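Local coordinates for protein metalloprotease stcE (Escherichia coli, PDB 4DNY) that is a secreted zinc metalloprotease of enterohemorrhagic strains, a mucinase that probably cleaves O-linked glycoproteins and is tied to adhesion and immune evasion, at residues A[98-103]-A[108-113]. Sequence-based numbering, arbitrary orientation. Where two conformers were deposited one is given.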
ATOM      1  N   ARG A  98     -10.830   7.155  -3.824  1.00 22.86           N
ATOM      2  CA  ARG A  98     -11.432   5.913  -3.300  1.00 22.03           C
ATOM      3  C   ARG A  98     -10.847   5.507  -1.968  1.00 18.57           C
ATOM      4  O   ARG A  98      -9.823   5.996  -1.558  1.00 19.88           O
ATOM      5  CB  ARG A  98     -11.281   4.798  -4.324  1.00 22.20           C
ATOM      6  CG  ARG A  98     -11.990   5.132  -5.662  1.00 28.49           C
ATOM      7  CD  ARG A  98     -12.069   3.931  -6.568  1.00 35.85           C
ATOM      8  NE  ARG A  98     -12.550   4.336  -7.886  1.00 48.63           N
ATOM      9  CZ  ARG A  98     -13.056   3.518  -8.814  1.00 60.52           C
ATOM     10  NH1 ARG A  98     -13.165   2.212  -8.578  1.00 65.53           N
ATOM     11  NH2 ARG A  98     -13.473   4.002  -9.995  1.00 67.62           N
ATOM     12  N   LYS A  99     -11.548   4.623  -1.293  1.00 18.43           N
ATOM     13  CA  LYS A  99     -11.056   4.022  -0.067  1.00 16.91           C
ATOM     14  C   LYS A  99     -11.611   2.574   0.013  1.00 17.49           C
ATOM     15  O   LYS A  99     -12.623   2.241  -0.623  1.00 17.96           O
ATOM     16  CB  LYS A  99     -11.468   4.837   1.150  1.00 17.87           C
ATOM     17  CG  LYS A  99     -12.928   4.884   1.390  1.00 21.64           C
ATOM     18  CD  LYS A  99     -13.240   5.734   2.617  1.00 25.10           C
ATOM     19  CE  LYS A  99     -14.717   6.076   2.780  1.00 33.02           C
ATOM     20  NZ  LYS A  99     -15.654   4.933   2.704  1.00 34.90           N
ATOM     21  N   VAL A 100     -10.902   1.746   0.779  1.00 13.93           N
ATOM     22  CA  VAL A 100     -11.286   0.361   0.961  1.00 14.59           C
ATOM     23  C   VAL A 100     -10.899  -0.035   2.374  1.00 12.82           C
ATOM     24  O   VAL A 100      -9.895   0.443   2.934  1.00 12.82           O
ATOM     25  CB  VAL A 100     -10.622  -0.557  -0.087  1.00 14.47           C
ATOM     26  CG1 VAL A 100      -9.049  -0.527   0.005  1.00 13.65           C
ATOM     27  CG2 VAL A 100     -11.151  -2.011   0.035  1.00 17.21           C
ATOM     28  N   THR A 101     -11.714  -0.868   2.989  1.00 14.82           N
ATOM     29  CA  THR A 101     -11.406  -1.411   4.321  1.00 14.20           C
ATOM     30  C   THR A 101     -10.441  -2.625   4.243  1.00 13.21           C
ATOM     31  O   THR A 101     -10.671  -3.556   3.472  1.00 13.95           O
ATOM     32  CB  THR A 101     -12.695  -1.819   5.036  1.00 17.63           C
ATOM     33  OG1 THR A 101     -13.500  -0.658   5.170  1.00 21.07           O
ATOM     34  CG2 THR A 101     -12.392  -2.437   6.440  1.00 17.58           C
ATOM     35  N   LEU A 102      -9.391  -2.564   5.051  1.00 12.34           N
ATOM     36  CA  LEU A 102      -8.460  -3.656   5.201  1.00 11.68           C
ATOM     37  C   LEU A 102      -8.775  -4.318   6.530  1.00 11.40           C
ATOM     38  O   LEU A 102      -8.526  -3.740   7.586  1.00 12.02           O
ATOM     39  CB  LEU A 102      -7.016  -3.117   5.192  1.00 10.72           C
ATOM     40  CG  LEU A 102      -5.916  -4.139   5.470  1.00 10.66           C
ATOM     41  CD1 LEU A 102      -5.882  -5.253   4.437  1.00 11.55           C
ATOM     42  CD2 LEU A 102      -4.603  -3.385   5.572  1.00 13.70           C
ATOM     43  N   SER A 103      -9.377  -5.492   6.484  1.00 12.35           N
ATOM     44  CA  SER A 103      -9.804  -6.164   7.701  0.50 13.21           C
ATOM     45  C   SER A 103      -8.909  -7.377   7.956  1.00 11.14           C
ATOM     46  O   SER A 103      -8.165  -7.825   7.081  1.00  9.97           O
ATOM     47  CB  SER A 103     -11.269  -6.564   7.617  0.50 15.61           C
ATOM     48  OG  SER A 103     -11.528  -7.430   6.521  0.50 15.26           O
ATOM     49  N   LEU A 108      -4.713  -7.046   0.072  1.00 11.06           N
ATOM     50  CA  LEU A 108      -5.116  -6.075  -0.935  1.00 10.72           C
ATOM     51  C   LEU A 108      -3.925  -5.793  -1.848  1.00 10.29           C
ATOM     52  O   LEU A 108      -2.787  -5.856  -1.434  1.00  9.53           O
ATOM     53  CB  LEU A 108      -5.567  -4.758  -0.309  1.00 12.36           C
ATOM     54  CG  LEU A 108      -6.734  -4.794   0.630  1.00 13.48           C
ATOM     55  CD1 LEU A 108      -6.880  -3.424   1.282  1.00 16.02           C
ATOM     56  CD2 LEU A 108      -7.988  -5.227  -0.102  1.00 16.97           C
ATOM     57  N   LEU A 109      -4.175  -5.455  -3.117  1.00 10.65           N
ATOM     58  CA  LEU A 109      -3.091  -5.195  -4.043  1.00 10.17           C
ATOM     59  C   LEU A 109      -3.439  -4.020  -4.985  1.00  9.23           C
ATOM     60  O   LEU A 109      -4.588  -3.951  -5.484  1.00 10.01           O
ATOM     61  CB  LEU A 109      -2.810  -6.414  -4.882  1.00  9.90           C
ATOM     62  CG  LEU A 109      -1.611  -6.366  -5.840  1.00 10.22           C
ATOM     63  CD1 LEU A 109      -0.283  -6.229  -5.037  1.00 10.49           C
ATOM     64  CD2 LEU A 109      -1.550  -7.599  -6.709  1.00 11.36           C
ATOM     65  N   PHE A 110      -2.496  -3.107  -5.179  1.00  9.04           N
ATOM     66  CA  PHE A 110      -2.656  -1.877  -5.937  1.00  9.01           C
ATOM     67  C   PHE A 110      -1.517  -1.707  -6.927  1.00  9.44           C
ATOM     68  O   PHE A 110      -0.377  -2.110  -6.659  1.00 10.19           O
ATOM     69  CB  PHE A 110      -2.682  -0.655  -5.002  1.00 10.36           C
ATOM     70  CG  PHE A 110      -3.777  -0.650  -3.995  1.00 10.28           C
ATOM     71  CD1 PHE A 110      -4.977   0.028  -4.222  1.00 10.91           C
ATOM     72  CD2 PHE A 110      -3.623  -1.290  -2.797  1.00  9.57           C
ATOM     73  CE1 PHE A 110      -5.982   0.027  -3.281  1.00 12.16           C
ATOM     74  CE2 PHE A 110      -4.636  -1.270  -1.825  1.00 11.15           C
ATOM     75  CZ  PHE A 110      -5.804  -0.579  -2.088  1.00 12.50           C
ATOM     76  N   LYS A 111      -1.825  -1.099  -8.082  1.00  9.59           N
ATOM     77  CA  LYS A 111      -0.849  -0.702  -9.083  1.00  9.77           C
ATOM     78  C   LYS A 111      -1.203   0.678  -9.651  1.00  9.83           C
ATOM     79  O   LYS A 111      -2.343   0.955  -9.898  1.00 10.83           O
ATOM     80  CB  LYS A 111      -0.799  -1.742 -10.223  1.00 10.99           C
ATOM     81  CG  LYS A 111       0.222  -1.417 -11.303  1.00 12.70           C
ATOM     82  CD  LYS A 111       0.446  -2.553 -12.273  1.00 14.59           C
ATOM     83  CE  LYS A 111       1.302  -2.125 -13.423  1.00 18.47           C
ATOM     84  NZ  LYS A 111       1.746  -3.256 -14.345  1.00 20.15           N
ATOM     85  N   TYR A 112      -0.186   1.527  -9.841  1.00  9.99           N
ATOM     86  CA  TYR A 112      -0.368   2.889 -10.298  1.00 10.49           C
ATOM     87  C   TYR A 112      -0.125   2.914 -11.823  1.00 10.37           C
ATOM     88  O   TYR A 112       0.944   2.528 -12.275  1.00 12.56           O
ATOM     89  CB  TYR A 112       0.654   3.779  -9.601  1.00 11.64           C
ATOM     90  CG  TYR A 112       0.349   5.243  -9.586  1.00 12.91           C
ATOM     91  CD1 TYR A 112      -0.550   5.774  -8.683  1.00 14.27           C
ATOM     92  CD2 TYR A 112       1.066   6.118 -10.384  1.00 14.16           C
ATOM     93  CE1 TYR A 112      -0.801   7.102  -8.593  1.00 15.19           C
ATOM     94  CE2 TYR A 112       0.840   7.502 -10.280  1.00 15.86           C
ATOM     95  CZ  TYR A 112      -0.086   7.978  -9.363  1.00 19.61           C
ATOM     96  OH  TYR A 112      -0.294   9.360  -9.241  1.00 22.25           O
ATOM     97  N   VAL A 113      -1.131   3.306 -12.583  1.00 10.22           N
ATOM     98  CA  VAL A 113      -1.031   3.344 -14.035  1.00 10.38           C
ATOM     99  C   VAL A 113      -1.504   4.710 -14.520  1.00 11.12           C
ATOM    100  O   VAL A 113      -2.685   5.086 -14.299  1.00 10.83           O
ATOM    101  CB  VAL A 113      -1.845   2.222 -14.705  1.00 11.29           C
ATOM    102  CG1 VAL A 113      -1.638   2.243 -16.185  1.00 12.52           C
ATOM    103  CG2 VAL A 113      -1.407   0.854 -14.106  1.00 12.61           C
TER
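V100 and L102 meet L108 and F110 between the two sheets of a beta-sandwich, where strand 98-102, an outermost strand of a three-stranded sheet, faces strand 107-113 of the five-stranded sheet. The strand segments approach to 9.8 Å between axes, and their directions make an angle of 149°. That spacing is one of stacked sheets, and the join is made by apolar side chains. The backbones bond within their own sheets instead: V100 pairs with V93 and L102 with S91, while L108 pairs with F83 and F110 with V81.

Among the aliphatic contacts, the ends of V100 and L108 meet head-on, with CG1 of V100 3.8 Å from CD1 of L108. The same L108 methyl lies 3.8 Å from CD1 of L102, so CD1 of L108 touches both V100 and L102. L108 and L102 meet at a slant: the CB of L102 sets off to the side of strand 107-113, but the end of the side chain comes nearer, its CG, anti to the backbone N (chi1 175°), leading to the CD1 methyl that also touches CG of L108 at 3.9 Å. Beyond this pair, the L102 side chain rests on F83 and S85 of strand 80-86.

The aromatic contact is a methyl against a ring edge. The CB of F110 heads toward strand 98-102, with CG lying anti to the carbonyl carbon (chi1 -60°), and CZ is the ring atom nearest V100. Y95, which makes an edge-to-face pair with the F110 ring, and R119 touch both V100 and F110, which places this methyl-ring contact among side chains of both sheets. CG1 of V100 sits in the plane of the F110 ring, beyond its far edge, 3.9 Å from CZ.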